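DNA polymerase III, beta subunit (PDB 3T0P) probably tethers DNA polymerases and other proteins to DNA for processive replication, acting as a ring-shaped head-to-tail homodimer that encircles the duplex. Local coordinates at residues 18-23 with 203-208; 53-58 with 117-122; 197-202 with 233-238; 216-221 with 225-230. One frame throughout, in Å; residues are numbered along the deposited sequence.

Contact 1: residues 18-23 with 203-208; sequences VSKAVP and ISKIIP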
loop_
_atom_site.group_PDB
_atom_site.type_symbol
_atom_site.label_atom_id
_atom_site.label_comp_id
_atom_site.label_asym_id
_atom_site.label_seq_id
_atom_site.Cartn_x
_atom_site.Cartn_y
_atom_site.Cartn_z
ATOM N N VAL B 18 13.137 8.041 15.440
ATOM C CA VAL B 18 13.303 7.223 16.649
ATOM C C VAL B 18 12.271 6.101 16.751
ATOM O O VAL B 18 12.574 5.079 17.362
ATOM C CB VAL B 18 13.385 8.049 17.968
ATOM C CG1 VAL B 18 14.576 9.000 17.929
ATOM C CG2 VAL B 18 12.091 8.804 18.263
ATOM N N SER B 19 11.097 6.262 16.123
ATOM C CA SER B 19 10.026 5.256 16.080
ATOM C C SER B 19 10.479 3.913 15.492
ATOM O O SER B 19 9.860 2.890 15.784
ATOM C CB SER B 19 8.842 5.771 15.269
ATOM O OG SER B 19 8.164 6.741 16.053
ATOM N N LYS B 20 11.542 3.905 14.667
ATOM C CA LYS B 20 12.071 2.666 14.062
ATOM C C LYS B 20 12.714 1.735 15.095
ATOM O O LYS B 20 13.002 0.598 14.759
ATOM C CB LYS B 20 13.066 2.986 12.943
ATOM C CG LYS B 20 12.380 3.126 11.586
ATOM C CD LYS B 20 11.448 4.334 11.528
ATOM C CE LYS B 20 10.827 4.561 10.187
ATOM N NZ LYS B 20 9.894 5.722 10.235
ATOM N N ALA B 21 12.920 2.207 16.351
ATOM C CA ALA B 21 13.500 1.413 17.438
ATOM C C ALA B 21 12.441 1.065 18.471
ATOM O O ALA B 21 12.755 0.447 19.492
ATOM C CB ALA B 21 14.633 2.172 18.097
ATOM N N VAL B 22 11.188 1.489 18.220
ATOM C CA VAL B 22 10.067 1.212 19.122
ATOM C C VAL B 22 9.514 -0.182 18.753
ATOM O O VAL B 22 9.146 -0.378 17.598
ATOM C CB VAL B 22 8.968 2.326 19.121
ATOM C CG1 VAL B 22 7.754 1.907 19.938
ATOM C CG2 VAL B 22 9.522 3.655 19.628
ATOM N N PRO B 23 9.466 -1.162 19.696
ATOM C CA PRO B 23 8.966 -2.503 19.327
ATOM C C PRO B 23 7.527 -2.491 18.806
ATOM O O PRO B 23 6.638 -1.807 19.325
ATOM C CB PRO B 23 9.099 -3.319 20.611
ATOM C CG PRO B 23 10.061 -2.553 21.463
ATOM C CD PRO B 23 9.895 -1.115 21.106
ATOM N N ILE B 203 17.530 0.716 9.877
ATOM C CA ILE B 203 18.370 1.819 9.415
ATOM C C ILE B 203 18.080 2.138 7.913
ATOM O O ILE B 203 18.146 3.311 7.528
ATOM C CB ILE B 203 19.866 1.604 9.763
ATOM C CG1 ILE B 203 20.589 2.938 9.814
ATOM C CG2 ILE B 203 20.564 0.619 8.877
ATOM C CD1 ILE B 203 21.687 2.980 10.801
ATOM N N SER B 204 17.696 1.112 7.104
ATOM C CA SER B 204 17.273 1.287 5.720
ATOM C C SER B 204 16.096 2.279 5.617
ATOM O O SER B 204 16.047 3.076 4.688
ATOM C CB SER B 204 16.845 -0.045 5.112
ATOM O OG SER B 204 17.976 -0.719 4.601
ATOM N N LYS B 205 15.180 2.231 6.584
ATOM C CA LYS B 205 13.978 3.075 6.627
ATOM C C LYS B 205 14.270 4.536 7.041
ATOM O O LYS B 205 13.424 5.385 6.810
ATOM C CB LYS B 205 12.965 2.480 7.620
ATOM C CG LYS B 205 12.399 1.122 7.222
ATOM C CD LYS B 205 11.479 0.638 8.326
ATOM C CE LYS B 205 11.007 -0.767 8.133
ATOM N NZ LYS B 205 10.263 -1.238 9.334
ATOM N N ILE B 206 15.414 4.838 7.700
ATOM C CA ILE B 206 15.638 6.217 8.145
ATOM C C ILE B 206 16.784 6.916 7.412
ATOM O O ILE B 206 16.958 8.126 7.584
ATOM C CB ILE B 206 15.820 6.322 9.668
ATOM C CG1 ILE B 206 16.990 5.457 10.217
ATOM C CG2 ILE B 206 14.500 6.028 10.365
ATOM C CD1 ILE B 206 17.351 5.758 11.685
ATOM N N ILE B 207 17.552 6.175 6.598
ATOM C CA ILE B 207 18.681 6.709 5.847
ATOM C C ILE B 207 18.150 7.156 4.480
ATOM O O ILE B 207 17.614 6.341 3.715
ATOM C CB ILE B 207 19.872 5.687 5.793
ATOM C CG1 ILE B 207 20.962 6.096 6.766
ATOM C CG2 ILE B 207 20.468 5.489 4.415
ATOM C CD1 ILE B 207 21.892 4.959 7.146
ATOM N N PRO B 208 18.252 8.472 4.182
ATOM C CA PRO B 208 17.723 8.980 2.899
ATOM C C PRO B 208 18.372 8.314 1.688
ATOM O O PRO B 208 17.661 7.964 0.738
ATOM C CB PRO B 208 18.026 10.479 2.955
ATOM C CG PRO B 208 18.112 10.789 4.418
ATOM C CD PRO B 208 18.785 9.568 5.012
#
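Lys20 lays its aliphatic shaft across Ile206 and the root of Lys205, an apolar contact made largely by methylene and methyl groups. The tight part is the methyl branch of Ile206: its CG2 sits 3.7 Å from Lys20 CD and 3.8 Å from Lys20 CG, the two side chains running past each other in opposite directions. Beside it, Lys20 CE comes to 3.9 Å from Lys205 CB. A bend in the lysine (chi2 66°) swings CD and the atoms beyond it along helix 8-18, where Lys20 NZ is hydrogen-bonded to Asn16 O. The loose side belongs to the exposed Lys205, whose chain is extended beyond CG; its CD only grazes Lys20 CG, at 4.2 Å, and its NZ makes a weak, long ion pair with Glu202. Both ammonium groups thus find these partners on their own side of the contact. The contact brings the turn after helix 8-18, in the N-terminal region, against the last part of helix 197-206, in the central region. Ile54 of strand 52-58 lies against both Lys20 and Ile206, Val18 packs on strand 43-48, Ile206 also meets Phe228 of strand 223-228, and helix 132-140 packs on Ile203 and Ile207.

Contact 2: residues 53-58 with 117-122; sequences GIETII and SYIPYV. With EDO (1,2-ethanediol), chain X.
Ile119 drives its CD1 methyl onto the backbone of strand 52-58, 3.6 Å from both Gly53 C and Ile54 N. Behind the methyl, Ile119 CG1 stands 3.7 Å from Gly53 CA; with no side chain on the glycine, the isoleucine reaches the main chain itself. Glu55, two residues on and on the same face of the strand, supplies the other contact. Its CB and its OE2 are each 3.9 Å from Ile119 CD1, the two side chains crossing at an angle. CG of Glu55 is turned roughly opposite the backbone N (chi1 -153°) and the chain beyond is extended, which carries the carboxylate out past the isoleucine. There Glu55 OE1 accepts a weak hydrogen bond of 3.2 Å from O2 of a 1,2-ethanediol, probably a crystallisation additive. The same O2 lies 3.8 Å from Ile57 CG1, and the diol is also hydrogen-bonded to Thr232.

Outside this first shell, Gly53 and Glu55 are held by backbone hydrogen bonds to Val234 and Thr232 of strand 231-236, and Val234 also touches Ile119. The loop is tied down just before Ile119, where Asn48 binds Ser117 O and Asp37 binds the Tyr118 hydroxyl. Ile54 points away from the loop, onto Lys20 and Ala21. The connector between the N-terminal and central domains thus crosses the sheet on the face turned away from the helices. Antiparallel strands of both domains merge in this sheet, consistent with the fold of bacterial beta rings, in which sheets form the outside and helices line the DNA channel.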
loop_
_atom_site.group_PDB
_atom_site.type_symbol
_atom_site.label_atom_id
_atom_site.label_comp_id
_atom_site.label_asym_id
_atom_site.label_seq_id
_atom_site.Cartn_x
_atom_site.Cartn_y
_atom_site.Cartn_z
ATOM N N GLY B 53 19.058 1.031 19.670
ATOM C CA GLY B 53 18.813 2.351 20.226
ATOM C C GLY B 53 18.925 3.416 19.153
ATOM O O GLY B 53 19.831 3.372 18.319
ATOM N N ILE B 54 17.968 4.346 19.115
ATOM C CA ILE B 54 18.009 5.460 18.176
ATOM C C ILE B 54 17.811 6.722 19.003
ATOM O O ILE B 54 16.907 6.814 19.837
ATOM C CB ILE B 54 17.062 5.383 16.939
ATOM C CG1 ILE B 54 17.205 4.048 16.185
ATOM C CG2 ILE B 54 17.337 6.558 15.977
ATOM C CD1 ILE B 54 16.169 3.822 15.101
ATOM N N GLU B 55 18.646 7.705 18.711
ATOM C CA GLU B 55 18.741 9.005 19.352
ATOM C C GLU B 55 18.784 10.075 18.294
ATOM O O GLU B 55 19.483 9.927 17.292
ATOM C CB GLU B 55 20.053 9.004 20.122
ATOM C CG GLU B 55 20.151 9.884 21.339
ATOM C CD GLU B 55 21.513 9.642 21.952
ATOM O OE1 GLU B 55 22.517 10.109 21.364
ATOM O OE2 GLU B 55 21.587 8.876 22.938
ATOM N N THR B 56 18.072 11.166 18.512
ATOM C CA THR B 56 18.055 12.256 17.550
ATOM C C THR B 56 17.911 13.575 18.318
ATOM O O THR B 56 17.324 13.611 19.414
ATOM C CB THR B 56 16.987 11.996 16.454
ATOM O OG1 THR B 56 17.318 12.712 15.267
ATOM C CG2 THR B 56 15.575 12.312 16.898
ATOM N N ILE B 57 18.543 14.637 17.789
ATOM C CA ILE B 57 18.520 15.961 18.404
ATOM C C ILE B 57 17.489 16.802 17.675
ATOM O O ILE B 57 17.494 16.855 16.438
ATOM C CB ILE B 57 19.916 16.638 18.443
ATOM C CG1 ILE B 57 20.948 15.815 19.276
ATOM C CG2 ILE B 57 19.845 18.098 18.938
ATOM C CD1 ILE B 57 20.720 15.754 20.823
ATOM N N ILE B 58 16.580 17.404 18.443
ATOM C CA ILE B 58 15.512 18.274 17.929
ATOM C C ILE B 58 15.885 19.711 18.211
ATOM O O ILE B 58 16.263 20.036 19.340
ATOM C CB ILE B 58 14.121 17.925 18.536
ATOM C CG1 ILE B 58 13.774 16.432 18.389
ATOM C CG2 ILE B 58 13.004 18.806 17.996
ATOM C CD1 ILE B 58 13.892 15.832 16.968
ATOM N N SER B 117 15.521 2.606 29.801
ATOM C CA SER B 117 16.899 2.126 29.709
ATOM C C SER B 117 17.595 2.911 28.592
ATOM O O SER B 117 17.274 2.747 27.412
ATOM C CB SER B 117 16.934 0.624 29.453
ATOM O OG SER B 117 18.259 0.150 29.595
ATOM N N TYR B 118 18.480 3.832 28.981
ATOM C CA TYR B 118 19.203 4.711 28.067
ATOM C C TYR B 118 20.171 3.965 27.199
ATOM O O TYR B 118 20.674 2.904 27.595
ATOM C CB TYR B 118 19.986 5.755 28.858
ATOM C CG TYR B 118 19.174 6.947 29.288
ATOM C CD1 TYR B 118 18.235 6.841 30.317
ATOM C CD2 TYR B 118 19.397 8.200 28.732
ATOM C CE1 TYR B 118 17.501 7.942 30.738
ATOM C CE2 TYR B 118 18.688 9.314 29.166
ATOM C CZ TYR B 118 17.749 9.181 30.180
ATOM O OH TYR B 118 17.027 10.264 30.615
ATOM N N ILE B 119 20.462 4.534 26.017
ATOM C CA ILE B 119 21.437 3.958 25.105
ATOM C C ILE B 119 22.781 3.995 25.835
ATOM O O ILE B 119 23.120 5.052 26.386
ATOM C CB ILE B 119 21.451 4.729 23.773
ATOM C CG1 ILE B 119 20.112 4.525 22.991
ATOM C CG2 ILE B 119 22.686 4.359 22.947
ATOM C CD1 ILE B 119 19.849 5.540 21.909
ATOM N N PRO B 120 23.513 2.860 25.944
ATOM C CA PRO B 120 24.789 2.895 26.679
ATOM C C PRO B 120 25.835 3.770 25.998
ATOM O O PRO B 120 25.752 4.023 24.788
ATOM C CB PRO B 120 25.235 1.432 26.669
ATOM C CG PRO B 120 24.588 0.854 25.454
ATOM C CD PRO B 120 23.255 1.516 25.388
ATOM N N TYR B 121 26.818 4.228 26.780
ATOM C CA TYR B 121 27.957 4.944 26.245
ATOM C C TYR B 121 28.803 3.928 25.466
ATOM O O TYR B 121 29.007 2.798 25.935
ATOM C CB TYR B 121 28.780 5.597 27.376
ATOM C CG TYR B 121 30.171 6.011 26.944
ATOM C CD1 TYR B 121 30.384 7.204 26.256
ATOM C CD2 TYR B 121 31.265 5.181 27.169
ATOM C CE1 TYR B 121 31.657 7.570 25.822
ATOM C CE2 TYR B 121 32.545 5.540 26.743
ATOM C CZ TYR B 121 32.738 6.743 26.082
ATOM O OH TYR B 121 33.997 7.103 25.661
ATOM N N VAL B 122 29.253 4.312 24.267
ATOM C CA VAL B 122 30.079 3.449 23.420
ATOM C C VAL B 122 31.311 4.257 23.061
ATOM O O VAL B 122 31.181 5.352 22.494
ATOM C CB VAL B 122 29.347 2.892 22.156
ATOM C CG1 VAL B 122 30.249 1.946 21.368
ATOM C CG2 VAL B 122 28.044 2.193 22.522
HETATM C C1 EDO X . 23.851 13.545 18.018
HETATM O O1 EDO X . 23.500 12.915 16.773
HETATM C C2 EDO X . 23.367 12.715 19.206
HETATM O O2 EDO X . 22.058 12.192 18.943
#

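Contact 3: residues 197-202 with 233-238; sequences GKTLQE and VVSRLI. With ACT (acetate ion), chain T.
Thr199 and Ser235 join helix 197-206 to strand 231-236 through their hydroxyls, a polar link inside the helix-on-sheet layer of the central domain of this beta-subunit family. The hydrogen bonds form a short relay: Thr199 OG1 donates to Ser235 OG over 2.7 Å, and Ser235 OG in turn donates to Arg236 O over 2.9 Å. The serine hydroxyl thus has one partner from the helix and one from its own strand, which fixes its rotation. Its torsion serves both bonds, with OG opposite the backbone N (chi1 174°). The donor of the second bond is tilted 17° from the plane of the Arg236 carbonyl, with a C=O...donor angle of 133°. Both residues are buried, so the relay satisfies hydroxyls that lie away from water. The helix itself is regular here, Gln201 N binding Gly197 O and Glu202 N binding Lys198 O.

Van der Waals packing is confined to the same two side chains. Thr199 CG2 lies 3.6 Å from Ser235 CB, so the threonine meets the serine with its methyl as well as its hydroxyl. Around the pair, Leu52 of strand 52-58 touches Thr199, and Pro196, just before the helix, touches Ser235.

Ionic contacts lie to one side of the relay. Lys198 folds back at its last two torsions and forms a salt bridge with Asp49. An acetate, probably a component of the crystallisation solution, shares the ammonium: Lys198 NZ is 2.7 Å from acetate OXT, which also lies 3.6 Å from Glu202 CG.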
loop_
_atom_site.group_PDB
_atom_site.type_symbol
_atom_site.label_atom_id
_atom_site.label_comp_id
_atom_site.label_asym_id
_atom_site.label_seq_id
_atom_site.Cartn_x
_atom_site.Cartn_y
_atom_site.Cartn_z
ATOM N N GLY B 197 19.966 -8.380 11.821
ATOM C CA GLY B 197 19.185 -8.094 10.625
ATOM C C GLY B 197 18.218 -6.956 10.833
ATOM O O GLY B 197 18.140 -6.052 9.994
ATOM N N LYS B 198 17.519 -6.963 11.990
ATOM C CA LYS B 198 16.570 -5.906 12.345
ATOM C C LYS B 198 17.245 -4.508 12.355
ATOM O O LYS B 198 16.626 -3.552 11.935
ATOM C CB LYS B 198 15.923 -6.194 13.699
ATOM C CG LYS B 198 14.723 -5.284 14.014
ATOM C CD LYS B 198 14.026 -5.665 15.347
ATOM C CE LYS B 198 14.869 -5.486 16.612
ATOM N NZ LYS B 198 15.287 -4.071 16.847
ATOM N N THR B 199 18.504 -4.400 12.817
ATOM C CA THR B 199 19.230 -3.122 12.852
ATOM C C THR B 199 19.379 -2.539 11.457
ATOM O O THR B 199 19.115 -1.365 11.254
ATOM C CB THR B 199 20.590 -3.319 13.496
ATOM O OG1 THR B 199 20.366 -3.607 14.872
ATOM C CG2 THR B 199 21.507 -2.101 13.317
ATOM N N LEU B 200 19.806 -3.373 10.520
ATOM C CA LEU B 200 20.001 -3.038 9.116
ATOM C C LEU B 200 18.690 -2.744 8.434
ATOM O O LEU B 200 18.641 -1.782 7.675
ATOM C CB LEU B 200 20.771 -4.149 8.400
ATOM C CG LEU B 200 22.161 -4.414 9.006
ATOM C CD1 LEU B 200 22.807 -5.572 8.325
ATOM C CD2 LEU B 200 23.062 -3.177 8.938
ATOM N N GLN B 201 17.619 -3.492 8.746
ATOM C CA GLN B 201 16.292 -3.220 8.167
ATOM C C GLN B 201 15.754 -1.868 8.645
ATOM O O GLN B 201 15.276 -1.085 7.828
ATOM C CB GLN B 201 15.291 -4.319 8.537
ATOM C CG GLN B 201 15.463 -5.608 7.767
ATOM C CD GLN B 201 14.704 -6.766 8.389
ATOM O OE1 GLN B 201 14.364 -6.775 9.587
ATOM N NE2 GLN B 201 14.470 -7.807 7.599
ATOM N N GLU B 202 15.884 -1.569 9.949
ATOM C CA GLU B 202 15.388 -0.304 10.512
ATOM C C GLU B 202 16.213 0.895 10.037
ATOM O O GLU B 202 15.649 1.961 9.780
ATOM C CB GLU B 202 15.356 -0.363 12.049
ATOM C CG GLU B 202 14.384 -1.406 12.601
ATOM C CD GLU B 202 12.991 -1.418 11.990
ATOM O OE1 GLU B 202 12.386 -0.330 11.867
ATOM O OE2 GLU B 202 12.519 -2.511 11.601
ATOM N N VAL B 233 22.473 5.875 15.764
ATOM C CA VAL B 233 21.909 4.548 15.854
ATOM C C VAL B 233 22.940 3.715 16.548
ATOM O O VAL B 233 24.113 3.741 16.146
ATOM C CB VAL B 233 21.507 3.982 14.479
ATOM C CG1 VAL B 233 21.096 2.528 14.600
ATOM C CG2 VAL B 233 20.383 4.804 13.852
ATOM N N VAL B 234 22.536 3.038 17.644
ATOM C CA VAL B 234 23.406 2.145 18.405
ATOM C C VAL B 234 22.801 0.735 18.439
ATOM O O VAL B 234 21.629 0.571 18.755
ATOM C CB VAL B 234 23.686 2.686 19.817
ATOM C CG1 VAL B 234 24.655 1.760 20.567
ATOM C CG2 VAL B 234 24.239 4.106 19.750
ATOM N N SER B 235 23.595 -0.273 18.107
ATOM C CA SER B 235 23.102 -1.639 18.094
ATOM C C SER B 235 24.074 -2.584 18.723
ATOM O O SER B 235 25.287 -2.444 18.547
ATOM C CB SER B 235 22.808 -2.083 16.664
ATOM O OG SER B 235 22.442 -3.451 16.556
ATOM N N ARG B 236 23.542 -3.587 19.451
ATOM C CA ARG B 236 24.334 -4.695 19.984
ATOM C C ARG B 236 24.800 -5.535 18.805
ATOM O O ARG B 236 24.187 -5.471 17.750
ATOM C CB ARG B 236 23.503 -5.550 20.929
ATOM C CG ARG B 236 23.181 -4.925 22.291
ATOM C CD ARG B 236 22.776 -5.981 23.331
ATOM N NE ARG B 236 21.942 -7.053 22.765
ATOM C CZ ARG B 236 20.699 -7.341 23.152
ATOM N NH1 ARG B 236 20.130 -6.667 24.147
ATOM N NH2 ARG B 236 20.024 -8.320 22.559
ATOM N N LEU B 237 25.892 -6.276 18.946
ATOM C CA LEU B 237 26.388 -7.147 17.894
ATOM C C LEU B 237 26.095 -8.600 18.271
ATOM O O LEU B 237 25.918 -8.894 19.445
ATOM C CB LEU B 237 27.905 -6.930 17.708
ATOM C CG LEU B 237 28.331 -5.581 17.150
ATOM C CD1 LEU B 237 29.821 -5.412 17.295
ATOM C CD2 LEU B 237 27.891 -5.409 15.685
ATOM N N ILE B 238 26.042 -9.508 17.291
ATOM C CA ILE B 238 25.802 -10.929 17.581
ATOM C C ILE B 238 27.142 -11.606 17.919
ATOM O O ILE B 238 28.106 -11.492 17.152
ATOM C CB ILE B 238 25.067 -11.637 16.423
ATOM C CG1 ILE B 238 23.793 -10.858 16.044
ATOM C CG2 ILE B 238 24.770 -13.094 16.802
ATOM C CD1 ILE B 238 23.077 -11.321 14.811
HETATM C C ACT T . 12.279 -2.556 16.340
HETATM O O ACT T . 11.339 -2.084 15.719
HETATM O OXT ACT T . 13.419 -2.369 15.928
HETATM C CH3 ACT T . 11.983 -3.395 17.565
#

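Contact 4: residues 216-221 with 225-230; sequences VIYITN and VFEFEN. With EDO (1,2-ethanediol), chain X.
Tyr218 receives the carboxylate of Glu227 at its ring edge: Glu227 OE1 lies in the ring plane, 3.8 Å from Tyr218 CE2, while the carboxylate plane stands 83° to the ring. The other aromatic group, Phe226, is met obliquely by Ile217, whose CG1 is 3.6 Å from Phe226 CD2 and whose CD1 is 3.9 Å from Phe226 CE2. These rings project from opposite faces of a beta hairpin of strands 214-220 and 223-228, whose segments 216-220 and 225-228 run antiparallel (164° between their directions). Ile217 and Phe226 form a non-hydrogen-bonded pair and point the same way; CG1 of Ile217 and CG of Phe226 each lie opposite their own carbonyl carbon (chi1 -58° in Phe226), which lays the isoleucine branch beside the ring. Their face is the one covered by helix 197-206, where Ile203 packs on Phe226.

On the other face stand Val216, Tyr218, Val225 and Glu227. Tyr218 CB and Val225 CB are 4.1 Å apart, and Arg124 lies against both side chains. The same arginine forms a salt bridge with Glu227 OE2, so the two carboxylate oxygens have different neighbours, an aromatic edge and a positive charge.

The hydrogen-bonded pairs hold the hairpin. Val216 N to Glu227 O, Glu227 N to Val216 O, Tyr218 N to Val225 O and Val225 N to Tyr218 O are all 2.8 Å and nearly straight. Strand 127-131 continues the sheet beyond Ile217, and strand 231-236 continues it beyond Phe226. Between the hydrogen-bonded pairs, Ile217 CA adds a CA-H...O contact of 3.1 Å to Val225 O.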
loop_
_atom_site.group_PDB
_atom_site.type_symbol
_atom_site.label_atom_id
_atom_site.label_comp_id
_atom_site.label_asym_id
_atom_site.label_seq_id
_atom_site.Cartn_x
_atom_site.Cartn_y
_atom_site.Cartn_z
ATOM N N VAL B 216 28.933 7.941 9.448
ATOM C CA VAL B 216 30.157 7.606 10.196
ATOM C C VAL B 216 29.820 6.374 11.048
ATOM O O VAL B 216 28.799 6.342 11.737
ATOM C CB VAL B 216 30.724 8.797 11.012
ATOM C CG1 VAL B 216 32.025 8.404 11.725
ATOM C CG2 VAL B 216 30.961 10.008 10.111
ATOM N N ILE B 217 30.624 5.334 10.932
ATOM C CA ILE B 217 30.362 4.077 11.635
ATOM C C ILE B 217 31.484 3.787 12.652
ATOM O O ILE B 217 32.655 3.932 12.322
ATOM C CB ILE B 217 30.190 2.916 10.598
ATOM C CG1 ILE B 217 28.981 3.188 9.659
ATOM C CG2 ILE B 217 30.020 1.535 11.287
ATOM C CD1 ILE B 217 28.919 2.294 8.393
ATOM N N TYR B 218 31.118 3.356 13.867
ATOM C CA TYR B 218 32.080 2.934 14.898
ATOM C C TYR B 218 31.756 1.531 15.311
ATOM O O TYR B 218 30.591 1.237 15.576
ATOM C CB TYR B 218 32.046 3.851 16.137
ATOM C CG TYR B 218 32.415 5.285 15.866
ATOM C CD1 TYR B 218 33.744 5.695 15.866
ATOM C CD2 TYR B 218 31.437 6.233 15.588
ATOM C CE1 TYR B 218 34.089 7.019 15.608
ATOM C CE2 TYR B 218 31.770 7.559 15.334
ATOM C CZ TYR B 218 33.097 7.950 15.357
ATOM O OH TYR B 218 33.428 9.258 15.122
ATOM N N ILE B 219 32.768 0.660 15.356
ATOM C CA ILE B 219 32.623 -0.730 15.761
ATOM C C ILE B 219 33.480 -0.906 17.011
ATOM O O ILE B 219 34.703 -0.911 16.927
ATOM C CB ILE B 219 32.972 -1.696 14.594
ATOM C CG1 ILE B 219 31.986 -1.500 13.410
ATOM C CG2 ILE B 219 32.902 -3.113 15.083
ATOM C CD1 ILE B 219 32.419 -2.066 12.062
ATOM N N THR B 220 32.825 -0.909 18.180
ATOM C CA THR B 220 33.494 -0.994 19.469
ATOM C C THR B 220 32.953 -2.167 20.255
ATOM O O THR B 220 31.974 -2.045 21.011
ATOM C CB THR B 220 33.427 0.335 20.244
ATOM O OG1 THR B 220 34.019 1.358 19.436
ATOM C CG2 THR B 220 34.192 0.290 21.600
ATOM N N ASN B 221 33.630 -3.322 20.002
ATOM C CA ASN B 221 33.601 -4.661 20.606
ATOM C C ASN B 221 32.247 -5.372 20.550
ATOM O O ASN B 221 32.119 -6.406 19.904
ATOM C CB ASN B 221 34.073 -4.594 22.081
ATOM C CG ASN B 221 35.317 -3.756 22.328
ATOM O OD1 ASN B 221 36.388 -3.990 21.746
ATOM N ND2 ASN B 221 35.197 -2.759 23.204
ATOM N N VAL B 225 27.870 1.620 15.988
ATOM C CA VAL B 225 27.274 2.957 16.030
ATOM C C VAL B 225 27.296 3.539 14.613
ATOM O O VAL B 225 28.313 3.473 13.931
ATOM C CB VAL B 225 28.008 3.876 17.056
ATOM C CG1 VAL B 225 27.424 5.293 17.076
ATOM C CG2 VAL B 225 28.013 3.259 18.460
ATOM N N PHE B 226 26.154 4.062 14.169
ATOM C CA PHE B 226 25.965 4.748 12.900
ATOM C C PHE B 226 25.586 6.177 13.193
ATOM O O PHE B 226 24.636 6.392 13.931
ATOM C CB PHE B 226 24.839 4.096 12.068
ATOM C CG PHE B 226 25.024 2.646 11.734
ATOM C CD1 PHE B 226 24.601 1.653 12.614
ATOM C CD2 PHE B 226 25.559 2.263 10.511
ATOM C CE1 PHE B 226 24.760 0.306 12.293
ATOM C CE2 PHE B 226 25.707 0.921 10.193
ATOM C CZ PHE B 226 25.317 -0.047 11.092
ATOM N N GLU B 227 26.319 7.153 12.644
ATOM C CA GLU B 227 25.970 8.570 12.786
ATOM C C GLU B 227 25.723 9.170 11.425
ATOM O O GLU B 227 26.508 8.963 10.518
ATOM C CB GLU B 227 27.041 9.399 13.491
ATOM C CG GLU B 227 27.686 8.783 14.706
ATOM C CD GLU B 227 28.553 9.828 15.371
ATOM O OE1 GLU B 227 29.409 10.416 14.672
ATOM O OE2 GLU B 227 28.271 10.167 16.540
ATOM N N PHE B 228 24.649 9.908 11.291
ATOM C CA PHE B 228 24.261 10.581 10.065
ATOM C C PHE B 228 23.301 11.685 10.440
ATOM O O PHE B 228 22.427 11.470 11.280
ATOM C CB PHE B 228 23.653 9.595 9.031
ATOM C CG PHE B 228 22.409 8.879 9.485
ATOM C CD1 PHE B 228 22.486 7.801 10.366
ATOM C CD2 PHE B 228 21.148 9.302 9.063
ATOM C CE1 PHE B 228 21.326 7.154 10.811
ATOM C CE2 PHE B 228 19.987 8.641 9.497
ATOM C CZ PHE B 228 20.084 7.564 10.359
ATOM N N GLU B 229 23.504 12.879 9.848
ATOM C CA GLU B 229 22.716 14.103 10.053
ATOM C C GLU B 229 22.661 14.396 11.562
ATOM O O GLU B 229 23.728 14.576 12.140
ATOM C CB GLU B 229 21.329 13.997 9.379
ATOM C CG GLU B 229 21.424 13.564 7.924
ATOM C CD GLU B 229 20.130 13.241 7.191
ATOM O OE1 GLU B 229 19.112 12.904 7.845
ATOM O OE2 GLU B 229 20.162 13.267 5.938
ATOM N N ASN B 230 21.493 14.348 12.219
ATOM C CA ASN B 230 21.426 14.624 13.662
ATOM C C ASN B 230 21.002 13.392 14.455
ATOM O O ASN B 230 20.483 13.518 15.573
ATOM C CB ASN B 230 20.465 15.794 13.929
ATOM C CG ASN B 230 21.104 17.125 13.642
ATOM O OD1 ASN B 230 21.957 17.615 14.406
ATOM N ND2 ASN B 230 20.757 17.691 12.489
HETATM C C1 EDO X . 23.851 13.545 18.018
HETATM O O1 EDO X . 23.500 12.915 16.773
HETATM C C2 EDO X . 23.367 12.715 19.206
HETATM O O2 EDO X . 22.058 12.192 18.943
#

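From the N terminus, contact 1 opens at residues 18-23 and closes at 203-208, drawing the N-terminal region against the central one. Contact 2 is nested inside that long loop: it opens on strand 52-58 and closes at 117-122, in the connector leading to strand 127-131. Contact 3 begins at 197-202, before contact 1 has closed, and ends at 233-238, so the two cross on helix 197-206. Contact 4, the hairpin of 216-221 and 225-230, is nested within contact 3. Strands 52-58, 231-236, 223-228 and 214-220 lie side by side in one sheet, with the helix contacts on one face and the connector on the other.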